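Local coordinates for adhesion G-protein coupled receptor G6 (Danio rerio, PDB 6V55) that probably mediates cell adhesion and signalling in myelination, as an adhesion G protein-coupled receptor whose extracellular region binds calcium, at residues V63-G68 against A72-L77; V148-A153 against E161-L166; L349-E354 against A363-W368; D519-L524 against M545-I550; E581-A586 against T680-D685. All blocks are in the same frame, centred on the assembly; numbering follows the deposited sequence.

Contact 1 of 5, residues V63-G68 against A72-L77; sequences VVVKTG and AKFCGL
Strands 63-66 and 72-74 run antiparallel as the two arms of a beta hairpin in the CUB domain, their short axes 4.6 Å apart at closest and their directions 151° apart. Val-63 and Phe-74 form a hydrogen-bonded pair: Val-63 N gives Phe-74 O a nearly straight bond of 2.8 Å, whereas the return bond from Phe-74 N to Val-63 O is bent and weak. Val-64 and Lys-73 make the non-hydrogen-bonded pair, with CA atoms 4.3 Å apart. Val-65 and Ala-72 close a second hydrogen-bonded pair, Val-65 N to Ala-72 O at 2.9 Å and Ala-72 N to Val-65 O at 3.2 Å. Val-63, Val-65, Ala-72 and Phe-74 share one face, which lies against strand 41-51 of the other sheet of the sandwich; Val-65 reaches Ile-45 and Phe-47 there, and Phe-74 reaches Phe-50. On the other face the extended chain of Lys-73 leads away from the hairpin, and its NZ bonds to Gly-57 O. The Phe-74 ring turns toward the first strand, with CG beside the backbone N (chi1 -62°), bringing CE2 to the CG2 methyl of Val-65 at an oblique angle. A serine in place of Phe-74 would probably leave that methyl without its aromatic neighbour and open a gap toward Phe-50. Next along the chain, Cys-75 is tied to Cys-58 by a disulfide. Val-63 O also lies at the ring's edge, near its plane, 3.6 Å from Phe-74 CD2.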
# COMPACT_ATOMS: atom_id res chain seq x y z
N VAL A 63 1.55 4.05 -2.38
CA VAL A 63 0.52 3.05 -2.13
C VAL A 63 -0.07 2.68 -3.48
O VAL A 63 -0.45 3.57 -4.24
CB VAL A 63 -0.58 3.57 -1.19
CG1 VAL A 63 -1.79 2.64 -1.16
CG2 VAL A 63 -0.03 3.71 0.19
N VAL A 64 -0.12 1.37 -3.79
CA VAL A 64 -0.76 0.85 -5.00
C VAL A 64 -2.08 0.18 -4.60
O VAL A 64 -2.09 -0.66 -3.70
CB VAL A 64 0.16 -0.14 -5.73
CG1 VAL A 64 -0.55 -0.75 -6.92
CG2 VAL A 64 1.45 0.54 -6.17
N VAL A 65 -3.19 0.56 -5.25
CA VAL A 65 -4.48 -0.11 -5.06
C VAL A 65 -4.79 -0.94 -6.30
O VAL A 65 -4.92 -0.40 -7.40
CB VAL A 65 -5.62 0.88 -4.79
CG1 VAL A 65 -6.93 0.11 -4.57
CG2 VAL A 65 -5.30 1.76 -3.60
N LYS A 66 -4.93 -2.25 -6.11
CA LYS A 66 -5.05 -3.21 -7.21
C LYS A 66 -6.42 -3.88 -7.15
O LYS A 66 -6.74 -4.57 -6.17
CB LYS A 66 -3.93 -4.25 -7.14
CG LYS A 66 -3.32 -4.63 -8.49
CD LYS A 66 -1.96 -5.33 -8.35
CE LYS A 66 -2.07 -6.85 -8.14
NZ LYS A 66 -0.78 -7.47 -7.63
N THR A 67 -7.23 -3.67 -8.16
CA THR A 67 -8.38 -4.52 -8.38
C THR A 67 -8.09 -5.43 -9.57
O THR A 67 -6.97 -5.49 -10.07
CB THR A 67 -9.64 -3.68 -8.55
OG1 THR A 67 -10.70 -4.52 -9.04
CG2 THR A 67 -9.40 -2.52 -9.49
N GLY A 68 -9.11 -6.16 -10.02
CA GLY A 68 -8.92 -7.18 -11.04
C GLY A 68 -8.61 -6.63 -12.42
O GLY A 68 -8.05 -7.35 -13.25
N ALA A 72 -3.40 1.40 -9.57
CA ALA A 72 -3.08 2.82 -9.50
C ALA A 72 -2.22 3.13 -8.29
O ALA A 72 -2.49 2.62 -7.19
CB ALA A 72 -4.35 3.65 -9.46
N LYS A 73 -1.22 4.00 -8.48
CA LYS A 73 -0.29 4.40 -7.42
C LYS A 73 -0.70 5.74 -6.83
O LYS A 73 -1.28 6.58 -7.51
CB LYS A 73 1.15 4.47 -7.93
CG LYS A 73 1.34 5.25 -9.22
CD LYS A 73 2.80 5.33 -9.64
CE LYS A 73 2.94 6.06 -10.99
NZ LYS A 73 4.38 6.23 -11.42
N PHE A 74 -0.41 5.93 -5.54
CA PHE A 74 -0.84 7.10 -4.78
C PHE A 74 0.26 7.50 -3.80
O PHE A 74 0.89 6.65 -3.18
CB PHE A 74 -2.11 6.82 -3.95
CG PHE A 74 -3.32 6.46 -4.77
CD1 PHE A 74 -4.23 7.45 -5.17
CD2 PHE A 74 -3.59 5.13 -5.09
CE1 PHE A 74 -5.37 7.13 -5.90
CE2 PHE A 74 -4.73 4.80 -5.84
CZ PHE A 74 -5.62 5.80 -6.24
N CYS A 75 0.47 8.81 -3.65
CA CYS A 75 1.31 9.35 -2.59
C CYS A 75 0.83 10.75 -2.26
O CYS A 75 -0.20 11.20 -2.77
CB CYS A 75 2.78 9.39 -2.97
SG CYS A 75 3.08 10.27 -4.52
N GLY A 76 1.61 11.46 -1.45
CA GLY A 76 1.25 12.81 -1.06
C GLY A 76 0.01 12.79 -0.19
O GLY A 76 -0.10 11.99 0.75
N LEU A 77 -0.96 13.63 -0.54
CA LEU A 77 -2.26 13.63 0.11
C LEU A 77 -3.36 13.11 -0.80
O LEU A 77 -4.54 13.20 -0.42
CB LEU A 77 -2.62 15.04 0.58
CG LEU A 77 -1.85 15.37 1.85
CD1 LEU A 77 -1.44 16.83 1.83
CD2 LEU A 77 -2.71 15.05 3.08

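Contact 2 of 5, residues V148-A153 against E161-L166; sequences VCFEIA and ETIFTL
Phe-164 rises from its strand toward Val-148 and Phe-150 on the facing sheet. From CB, its CG stands between the backbone N and the carbonyl carbon (chi1 59°), a setting that sends the ring into the layer between the sheets. Further out, CD2 comes within 3.9 Å of Phe-150 CE1. The next atom, CE2, is closer to that CE1, at 3.6 Å, and also meets Val-148 CG2 at 3.8 Å. At the tip, CZ abuts Val-148 CG1 at 3.7 Å; both methyls of the valine, arriving from the opposite direction, rest on one side of the ring, at its CE2-CZ end. The two phenylalanine planes are inclined at 76° with centroids 6.0 Å apart, and Phe-150 CE1 lies near the plane of the Phe-164 ring at its edge. On the same side of the Phe-150 ring as Phe-164, but farther round its rim, Ile-163 CG2 touches both CE2 and CZ at 3.7 Å. With an alanine replacing Phe-164, the Val-148 methyls would probably lose their aromatic partner and the Phe-150 ring would be freer to shift. Phe-273 adds an edge-to-face ring to Phe-164, and Phe-177 lies against both phenylalanines. Ile-163 and Phe-164 both face Phe-177 in a classic beta bulge, which brings two consecutive side chains to the interior. Such apolar packing between two antiparallel sheets is the core of the jelly-roll sandwich of the pentraxin-like, concanavalin-type fold.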
# COMPACT_ATOMS: atom_id res chain seq x y z
N VAL A 148 -46.44 -2.75 -13.12
CA VAL A 148 -45.34 -3.71 -12.98
C VAL A 148 -44.51 -3.65 -14.26
O VAL A 148 -45.07 -3.67 -15.36
CB VAL A 148 -45.84 -5.13 -12.65
CG1 VAL A 148 -47.00 -5.57 -13.52
CG2 VAL A 148 -44.72 -6.17 -12.73
N CYS A 149 -43.19 -3.51 -14.11
CA CYS A 149 -42.26 -3.58 -15.24
C CYS A 149 -41.15 -4.57 -14.95
O CYS A 149 -40.64 -4.65 -13.83
CB CYS A 149 -41.60 -2.25 -15.57
SG CYS A 149 -42.65 -0.83 -15.42
N PHE A 150 -40.73 -5.26 -15.99
CA PHE A 150 -39.59 -6.15 -15.90
C PHE A 150 -38.99 -6.25 -17.28
O PHE A 150 -39.53 -5.73 -18.26
CB PHE A 150 -39.99 -7.54 -15.33
CG PHE A 150 -41.23 -8.12 -15.93
CD1 PHE A 150 -42.48 -7.90 -15.35
CD2 PHE A 150 -41.15 -8.92 -17.06
CE1 PHE A 150 -43.63 -8.43 -15.91
CE2 PHE A 150 -42.28 -9.46 -17.63
CZ PHE A 150 -43.53 -9.21 -17.05
N GLU A 151 -37.83 -6.91 -17.36
CA GLU A 151 -37.22 -7.29 -18.62
C GLU A 151 -37.20 -8.82 -18.64
O GLU A 151 -36.77 -9.44 -17.66
CB GLU A 151 -35.81 -6.69 -18.77
CG GLU A 151 -35.75 -5.16 -18.56
CD GLU A 151 -34.70 -4.43 -19.44
OE1 GLU A 151 -34.50 -3.21 -19.24
OE2 GLU A 151 -34.08 -5.09 -20.32
N ILE A 152 -37.73 -9.41 -19.71
CA ILE A 152 -37.94 -10.85 -19.76
C ILE A 152 -37.18 -11.41 -20.97
O ILE A 152 -37.00 -10.71 -21.97
CB ILE A 152 -39.46 -11.18 -19.79
CG1 ILE A 152 -39.76 -12.67 -19.51
CG2 ILE A 152 -40.13 -10.72 -21.07
CD1 ILE A 152 -39.16 -13.16 -18.20
N ALA A 153 -36.68 -12.64 -20.83
CA ALA A 153 -36.00 -13.37 -21.90
C ALA A 153 -36.01 -14.87 -21.60
O ALA A 153 -35.91 -15.29 -20.45
CB ALA A 153 -34.55 -12.90 -22.12
N GLU A 161 -47.12 -21.25 -19.18
CA GLU A 161 -45.93 -20.80 -18.47
C GLU A 161 -46.28 -19.52 -17.72
O GLU A 161 -47.09 -18.72 -18.19
CB GLU A 161 -44.76 -20.59 -19.45
CG GLU A 161 -45.09 -19.91 -20.78
CD GLU A 161 -43.96 -20.03 -21.81
OE1 GLU A 161 -42.89 -20.58 -21.48
OE2 GLU A 161 -44.12 -19.55 -22.95
N THR A 162 -45.68 -19.34 -16.53
CA THR A 162 -46.00 -18.21 -15.65
C THR A 162 -44.80 -17.28 -15.48
O THR A 162 -43.65 -17.72 -15.45
CB THR A 162 -46.44 -18.69 -14.27
OG1 THR A 162 -45.36 -19.35 -13.62
CG2 THR A 162 -47.62 -19.64 -14.38
N ILE A 163 -45.07 -15.97 -15.34
CA ILE A 163 -44.02 -14.96 -15.27
C ILE A 163 -43.93 -14.32 -13.88
O ILE A 163 -42.83 -14.18 -13.33
CB ILE A 163 -44.18 -13.90 -16.38
CG1 ILE A 163 -44.13 -14.61 -17.74
CG2 ILE A 163 -43.10 -12.80 -16.31
CD1 ILE A 163 -44.23 -13.72 -18.95
N PHE A 164 -45.06 -13.92 -13.28
CA PHE A 164 -45.05 -13.69 -11.83
C PHE A 164 -46.37 -14.14 -11.22
O PHE A 164 -47.38 -14.30 -11.92
CB PHE A 164 -44.73 -12.23 -11.43
CG PHE A 164 -45.69 -11.19 -11.97
CD1 PHE A 164 -46.80 -10.77 -11.23
CD2 PHE A 164 -45.42 -10.55 -13.18
CE1 PHE A 164 -47.65 -9.80 -11.72
CE2 PHE A 164 -46.25 -9.54 -13.66
CZ PHE A 164 -47.38 -9.19 -12.95
N THR A 165 -46.36 -14.33 -9.89
CA THR A 165 -47.55 -14.79 -9.17
C THR A 165 -47.64 -14.11 -7.80
O THR A 165 -46.74 -14.23 -6.97
CB THR A 165 -47.53 -16.31 -8.99
OG1 THR A 165 -47.55 -16.93 -10.28
CG2 THR A 165 -48.75 -16.78 -8.19
N LEU A 166 -48.76 -13.42 -7.58
CA LEU A 166 -49.14 -12.88 -6.28
C LEU A 166 -50.26 -13.74 -5.70
O LEU A 166 -51.38 -13.75 -6.22
CB LEU A 166 -49.59 -11.43 -6.42
CG LEU A 166 -50.19 -10.71 -5.21
CD1 LEU A 166 -49.29 -10.80 -3.99
CD2 LEU A 166 -50.48 -9.26 -5.59

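Contact 3 of 5, residues L349-E354 against A363-W368; sequences LVVTDE and AIISQW
Val-351 and Ile-365 meet tip to tip, and this is the tighter end of the contact between strand 349-353 and helix 363-368. The terminal CD1 of Ile-365 sits before the fork of the valine, 3.8 Å from CG2 and 3.9 Å from CG1. Ile-365 stretches that far because CD1 continues outward from CG1 (chi2 158°). Around Leu-349 the fit is slacker. Its CD1 passes the CG2 branch of Ile-365 at 4.2 Å, the two side chains running alongside in opposed senses, while CD2 reaches the edge of the Trp-368 indole, 4.2 Å from CZ3 and near the ring plane. Ile-432 touches Val-351, Ile-365 and Trp-368, extending the apolar layer. Away from this buried side, Ala-363 and Gln-367 occupy the exposed flank of the helix; Ser-366, on a buried flank, touches a glycan sugar. The segment axes are 11.7 Å apart at closest, so strand and helix are joined by side chains alone. A helix laid across one face of an antiparallel sheet, with branched aliphatic residues between them, belongs to the alpha/beta sandwich of the SEA domain.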
# COMPACT_ATOMS: atom_id res chain seq x y z
N LEU A 349 3.68 -22.51 -31.39
CA LEU A 349 2.89 -23.00 -32.50
C LEU A 349 3.39 -24.38 -32.89
O LEU A 349 4.59 -24.57 -33.07
CB LEU A 349 3.00 -22.04 -33.69
CG LEU A 349 2.50 -20.62 -33.44
CD1 LEU A 349 3.29 -19.61 -34.26
CD2 LEU A 349 1.05 -20.54 -33.77
N VAL A 350 2.46 -25.32 -33.02
CA VAL A 350 2.74 -26.67 -33.52
C VAL A 350 2.04 -26.78 -34.87
O VAL A 350 0.81 -26.73 -34.95
CB VAL A 350 2.26 -27.75 -32.55
CG1 VAL A 350 2.40 -29.10 -33.19
CG2 VAL A 350 3.05 -27.66 -31.26
N VAL A 351 2.82 -26.89 -35.95
CA VAL A 351 2.27 -26.90 -37.30
C VAL A 351 2.66 -28.21 -37.98
O VAL A 351 3.62 -28.87 -37.59
CB VAL A 351 2.73 -25.67 -38.12
CG1 VAL A 351 2.41 -24.37 -37.40
CG2 VAL A 351 4.20 -25.73 -38.43
N THR A 352 1.88 -28.60 -39.00
CA THR A 352 2.22 -29.76 -39.83
C THR A 352 2.42 -29.31 -41.28
O THR A 352 1.48 -28.82 -41.91
CB THR A 352 1.16 -30.86 -39.76
OG1 THR A 352 1.21 -31.46 -38.48
CG2 THR A 352 1.45 -31.94 -40.76
N ASP A 353 3.63 -29.49 -41.79
CA ASP A 353 3.98 -29.13 -43.15
C ASP A 353 3.96 -30.40 -43.98
O ASP A 353 4.70 -31.34 -43.68
CB ASP A 353 5.37 -28.49 -43.19
CG ASP A 353 5.61 -27.65 -44.44
OD1 ASP A 353 6.45 -26.72 -44.38
OD2 ASP A 353 4.98 -27.89 -45.49
N GLU A 354 3.14 -30.42 -45.03
CA GLU A 354 3.16 -31.57 -45.93
C GLU A 354 4.04 -31.34 -47.15
O GLU A 354 4.28 -32.29 -47.91
CB GLU A 354 1.75 -31.93 -46.36
CG GLU A 354 1.11 -32.87 -45.38
CD GLU A 354 -0.37 -33.00 -45.60
OE1 GLU A 354 -0.85 -34.16 -45.69
OE2 GLU A 354 -1.05 -31.95 -45.68
N ALA A 363 8.04 -17.93 -43.26
CA ALA A 363 7.47 -16.77 -43.95
C ALA A 363 5.97 -16.90 -44.08
O ALA A 363 5.24 -15.93 -43.86
CB ALA A 363 8.11 -16.61 -45.33
N ILE A 364 5.49 -18.11 -44.39
CA ILE A 364 4.06 -18.37 -44.59
C ILE A 364 3.32 -18.27 -43.26
O ILE A 364 2.23 -17.69 -43.20
CB ILE A 364 3.86 -19.76 -45.25
CG1 ILE A 364 4.50 -19.84 -46.65
CG2 ILE A 364 2.39 -20.10 -45.40
CD1 ILE A 364 4.28 -18.62 -47.55
N ILE A 365 3.93 -18.78 -42.18
CA ILE A 365 3.31 -18.74 -40.85
C ILE A 365 3.24 -17.31 -40.32
O ILE A 365 2.18 -16.87 -39.85
CB ILE A 365 4.07 -19.66 -39.87
CG1 ILE A 365 3.65 -21.11 -40.10
CG2 ILE A 365 3.75 -19.34 -38.41
CD1 ILE A 365 4.66 -22.11 -39.61
N SER A 366 4.34 -16.56 -40.45
CA SER A 366 4.36 -15.19 -39.94
C SER A 366 3.44 -14.25 -40.73
O SER A 366 2.80 -13.38 -40.13
CB SER A 366 5.81 -14.68 -39.89
OG SER A 366 6.20 -13.98 -41.05
N GLN A 367 3.25 -14.48 -42.04
CA GLN A 367 2.31 -13.64 -42.78
C GLN A 367 0.86 -14.03 -42.52
O GLN A 367 -0.00 -13.14 -42.44
CB GLN A 367 2.66 -13.67 -44.27
CG GLN A 367 1.79 -12.87 -45.17
CD GLN A 367 1.75 -13.47 -46.58
OE1 GLN A 367 2.00 -12.78 -47.58
NE2 GLN A 367 1.49 -14.77 -46.66
N TRP A 368 0.60 -15.33 -42.30
CA TRP A 368 -0.71 -15.80 -41.81
C TRP A 368 -1.01 -15.26 -40.43
O TRP A 368 -2.17 -14.94 -40.13
CB TRP A 368 -0.73 -17.33 -41.75
CG TRP A 368 -1.77 -17.95 -40.80
CD1 TRP A 368 -3.11 -18.08 -41.03
CD2 TRP A 368 -1.55 -18.54 -39.50
NE1 TRP A 368 -3.73 -18.70 -39.97
CE2 TRP A 368 -2.79 -19.00 -39.02
CE3 TRP A 368 -0.42 -18.71 -38.69
CZ2 TRP A 368 -2.94 -19.63 -37.78
CZ3 TRP A 368 -0.57 -19.34 -37.46
CH2 TRP A 368 -1.82 -19.79 -37.02

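Contact 4 of 5, residues D519-L524 against M545-I550; sequences DVAVQL and MELVNI
Leu-547 pushes its CD1 methyl onto Val-520 and Ala-521 of the facing helix, and this one methyl carries the whole contact between helix segments 519-524 and 545-550. Val-520 CG1 is its nearest partner, at 3.8 Å, with Val-520 CB, at the base of that side chain, only slightly more distant. The valine and leucine lie side by side with their tips pointing opposite ways, so they meet flank against flank. The same methyl also reaches Ala-521, 4.0 Å from CB and 3.9 Å from the backbone N; it therefore rests where two consecutive residues join, partly against the main chain itself. Leu-547 attains this position with CG anti to the backbone N (chi1 -172°), which carries the branch outward from its helix. The small CB of Ala-521 lets the leucine come this close to the backbone, and the nearest CA atoms, those of Ala-521 and Leu-547, are 7.8 Å apart. Leu-524, one turn beyond, points the same way but packs on Val-540 and Val-544, earlier in helix 534-550. On the outer side of the first helix, Gln-523 folds back so that NE2 bonds to Asp-519 O at 3.1 Å, slightly tilted from the carbonyl plane; that oxygen also accepts the Gln-523 backbone N and is thus gripped twice by one residue. Helix 555-568 supplies Thr-560 against Ala-521 and Val-561 against Leu-547. Plain apolar packing thus joins successive helices of a small helical bundle, consistent with the helical part of a GAIN domain that precedes its beta-sheets and GPS motif.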
# COMPACT_ATOMS: atom_id res chain seq x y z
N ASP A 519 21.92 20.04 4.32
CA ASP A 519 21.22 19.01 3.55
C ASP A 519 21.83 17.63 3.77
O ASP A 519 21.09 16.65 3.92
CB ASP A 519 21.24 19.38 2.07
CG ASP A 519 20.18 18.62 1.27
OD1 ASP A 519 18.97 18.95 1.42
OD2 ASP A 519 20.57 17.69 0.50
N VAL A 520 23.18 17.56 3.79
CA VAL A 520 23.91 16.31 4.04
C VAL A 520 23.59 15.76 5.43
O VAL A 520 23.28 14.57 5.59
CB VAL A 520 25.42 16.55 3.87
CG1 VAL A 520 26.24 15.39 4.41
CG2 VAL A 520 25.75 16.78 2.47
N ALA A 521 23.61 16.64 6.45
CA ALA A 521 23.41 16.21 7.83
C ALA A 521 22.00 15.71 8.07
O ALA A 521 21.82 14.73 8.81
CB ALA A 521 23.72 17.36 8.78
N VAL A 522 21.00 16.33 7.42
CA VAL A 522 19.61 15.90 7.53
C VAL A 522 19.42 14.51 6.91
O VAL A 522 18.78 13.64 7.52
CB VAL A 522 18.70 16.97 6.88
CG1 VAL A 522 17.41 16.43 6.43
CG2 VAL A 522 18.41 18.08 7.86
N GLN A 523 20.04 14.26 5.75
CA GLN A 523 19.88 12.95 5.10
C GLN A 523 20.57 11.83 5.88
O GLN A 523 19.95 10.78 6.10
CB GLN A 523 20.40 12.97 3.66
CG GLN A 523 19.71 13.93 2.65
CD GLN A 523 18.32 14.45 3.06
OE1 GLN A 523 17.34 13.69 3.22
NE2 GLN A 523 18.23 15.77 3.22
N LEU A 524 21.79 12.08 6.38
CA LEU A 524 22.49 11.10 7.20
C LEU A 524 21.77 10.84 8.52
O LEU A 524 21.78 9.70 9.00
CB LEU A 524 23.92 11.57 7.48
CG LEU A 524 24.91 11.82 6.33
CD1 LEU A 524 26.27 12.20 6.88
CD2 LEU A 524 25.00 10.66 5.35
N MET A 545 32.36 13.96 10.37
CA MET A 545 33.61 14.62 10.73
C MET A 545 34.05 15.63 9.67
O MET A 545 34.55 16.71 10.02
CB MET A 545 34.71 13.59 10.96
CG MET A 545 36.07 14.18 11.36
SD MET A 545 35.99 15.20 12.86
CE MET A 545 36.53 13.91 13.93
N GLU A 546 33.85 15.32 8.39
CA GLU A 546 34.16 16.28 7.33
C GLU A 546 33.23 17.48 7.40
O GLU A 546 33.67 18.63 7.24
CB GLU A 546 34.06 15.61 5.96
CG GLU A 546 34.97 14.40 5.77
CD GLU A 546 34.70 13.67 4.45
OE1 GLU A 546 35.29 12.58 4.23
OE2 GLU A 546 33.89 14.19 3.63
N LEU A 547 31.96 17.21 7.70
CA LEU A 547 30.95 18.24 7.83
C LEU A 547 31.24 19.16 8.99
O LEU A 547 31.10 20.38 8.85
CB LEU A 547 29.59 17.58 8.02
CG LEU A 547 28.34 18.44 7.98
CD1 LEU A 547 27.33 17.73 7.16
CD2 LEU A 547 27.79 18.71 9.36
N VAL A 548 31.63 18.62 10.14
CA VAL A 548 31.83 19.47 11.32
C VAL A 548 33.11 20.29 11.14
O VAL A 548 33.16 21.46 11.54
CB VAL A 548 31.83 18.58 12.59
CG1 VAL A 548 32.34 19.32 13.82
CG2 VAL A 548 30.44 18.10 12.87
N ASN A 549 34.07 19.78 10.37
CA ASN A 549 35.31 20.49 10.13
C ASN A 549 35.15 21.66 9.17
O ASN A 549 35.65 22.76 9.45
CB ASN A 549 36.35 19.53 9.60
CG ASN A 549 37.19 18.99 10.69
OD1 ASN A 549 37.75 19.77 11.48
ND2 ASN A 549 37.26 17.67 10.81
N ILE A 550 34.46 21.47 8.05
CA ILE A 550 34.43 22.56 7.08
C ILE A 550 33.33 23.59 7.37
O ILE A 550 33.47 24.75 6.95
CB ILE A 550 34.36 22.02 5.64
CG1 ILE A 550 35.06 22.98 4.68
CG2 ILE A 550 32.94 21.75 5.20
CD1 ILE A 550 35.52 22.34 3.37

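Contact 5 of 5, residues E581-A586 against T680-D685; sequences ETALKA and TGLFQD
Leu-584 points from its helix at Leu-682 and Phe-683, and both of its methyls touch both residues. CD2 lies 3.6 Å from Phe-683 CZ and CD1 3.7 Å from Phe-683 CE2, so the leucine fork meets that end of the ring obliquely. CD1 also comes within 3.4 Å of the carbonyl oxygen of Leu-682. The Leu-682 side chain also packs on the helix: its CD1 meets Leu-584 CD2 at 4.1 Å, and its CD2 meets the CB of Ala-583 at the same distance. Phe-683 starts off obliquely to the helix, but with CG beside the backbone N (chi1 -58°) its ring turns inward to the leucine. A type I beta turn from Thr-680 to Phe-683 presents both residues together, and Gln-684 braces it through NE2 to Gly-681 O at 2.9 Å. Phe-677 stacks edge-to-face on Phe-683 and also touches Leu-584 and Leu-682. On the helix's outer side Lys-585 forms a salt bridge with Glu-581. Between the two segments the contact is mainly apolar, so burial and shape probably do most of the work, helped by Gln-684 NE2 bonding to Glu-573 O and a weak bond from Ser-580 OG to Leu-682 O on the same helix.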
# COMPACT_ATOMS: atom_id res chain seq x y z
N GLU A 581 35.93 6.70 17.72
CA GLU A 581 36.90 7.76 17.98
C GLU A 581 36.68 8.96 17.06
O GLU A 581 36.86 10.10 17.48
CB GLU A 581 38.32 7.22 17.85
CG GLU A 581 39.37 8.18 18.38
CD GLU A 581 40.76 7.89 17.88
OE1 GLU A 581 40.95 6.92 17.11
OE2 GLU A 581 41.68 8.65 18.27
N THR A 582 36.24 8.72 15.82
CA THR A 582 35.85 9.82 14.95
C THR A 582 34.59 10.51 15.46
O THR A 582 34.53 11.75 15.50
CB THR A 582 35.67 9.29 13.53
OG1 THR A 582 36.92 8.77 13.04
CG2 THR A 582 35.18 10.35 12.60
N ALA A 583 33.61 9.71 15.94
CA ALA A 583 32.37 10.23 16.50
C ALA A 583 32.61 11.06 17.73
O ALA A 583 32.04 12.15 17.87
CB ALA A 583 31.42 9.08 16.85
N LEU A 584 33.49 10.58 18.62
CA LEU A 584 33.83 11.32 19.82
C LEU A 584 34.57 12.61 19.49
O LEU A 584 34.24 13.66 20.04
CB LEU A 584 34.69 10.47 20.74
CG LEU A 584 33.87 9.49 21.56
CD1 LEU A 584 34.84 8.64 22.42
CD2 LEU A 584 32.79 10.19 22.39
N LYS A 585 35.50 12.55 18.53
CA LYS A 585 36.27 13.73 18.16
C LYS A 585 35.42 14.73 17.38
O LYS A 585 35.62 15.94 17.55
CB LYS A 585 37.53 13.31 17.39
CG LYS A 585 38.66 12.76 18.26
CD LYS A 585 39.73 12.08 17.43
CE LYS A 585 41.09 12.09 18.13
NZ LYS A 585 42.21 11.66 17.22
N ALA A 586 34.42 14.26 16.61
CA ALA A 586 33.54 15.18 15.88
C ALA A 586 32.54 15.90 16.78
O ALA A 586 32.22 17.07 16.52
CB ALA A 586 32.75 14.44 14.80
N THR A 680 27.04 4.00 26.54
CA THR A 680 28.47 3.86 26.77
C THR A 680 29.22 3.17 25.64
O THR A 680 30.40 2.86 25.80
CB THR A 680 28.75 3.11 28.07
OG1 THR A 680 28.60 1.70 27.85
CG2 THR A 680 27.81 3.57 29.19
N GLY A 681 28.58 2.94 24.49
CA GLY A 681 29.20 2.12 23.46
C GLY A 681 30.28 2.81 22.65
O GLY A 681 30.90 2.16 21.80
N LEU A 682 30.49 4.11 22.84
CA LEU A 682 31.57 4.82 22.18
C LEU A 682 32.86 4.80 22.99
O LEU A 682 33.88 5.34 22.52
CB LEU A 682 31.15 6.28 21.88
CG LEU A 682 29.91 6.60 21.01
CD1 LEU A 682 29.51 8.06 21.16
CD2 LEU A 682 30.16 6.27 19.54
N PHE A 683 32.86 4.20 24.17
CA PHE A 683 34.00 4.27 25.09
C PHE A 683 34.53 2.87 25.42
O PHE A 683 34.92 2.59 26.56
CB PHE A 683 33.63 5.01 26.37
CG PHE A 683 33.13 6.41 26.14
CD1 PHE A 683 31.77 6.67 26.03
CD2 PHE A 683 34.03 7.48 26.05
CE1 PHE A 683 31.31 7.96 25.83
CE2 PHE A 683 33.57 8.77 25.85
CZ PHE A 683 32.20 9.01 25.74
N GLN A 684 34.59 2.00 24.42
CA GLN A 684 35.04 0.63 24.63
C GLN A 684 36.55 0.56 24.82
O GLN A 684 37.31 1.26 24.14
CB GLN A 684 34.61 -0.23 23.44
CG GLN A 684 33.11 -0.22 23.25
CD GLN A 684 32.66 -1.09 22.11
OE1 GLN A 684 33.24 -2.14 21.87
NE2 GLN A 684 31.60 -0.68 21.43
N ASP A 685 36.97 -0.28 25.76
CA ASP A 685 38.37 -0.43 26.14
C ASP A 685 38.62 -1.92 26.36
O ASP A 685 38.07 -2.51 27.30
CB ASP A 685 38.68 0.37 27.41
CG ASP A 685 40.16 0.65 27.62
OD1 ASP A 685 41.03 -0.12 27.15
OD2 ASP A 685 40.47 1.67 28.28

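The five contacts follow one another along the chain; contacts 1 to 3 sample separate domains, while 4 and 5 share one helical region. Contacts 1, 2 and 3 lie in the CUB, pentraxin-like and SEA ranges, and the nearest atoms of contact 1 stay about 26 Å from those of contact 2 and of contact 3. Contacts 2 and 5 are the most distant pair, with centres 87 Å apart on opposite sides of the chain's centre. Contacts 4 and 5 alone touch: Met-545 CE packs 3.4 Å from Ala-586 N, linking helices 534-550 and 573-593. In contact 1 the Val-63 side chain is about 11 Å from the calcium ion, held by Glu-53, Asp-61, Asp-98, Ser-100 and Val-101.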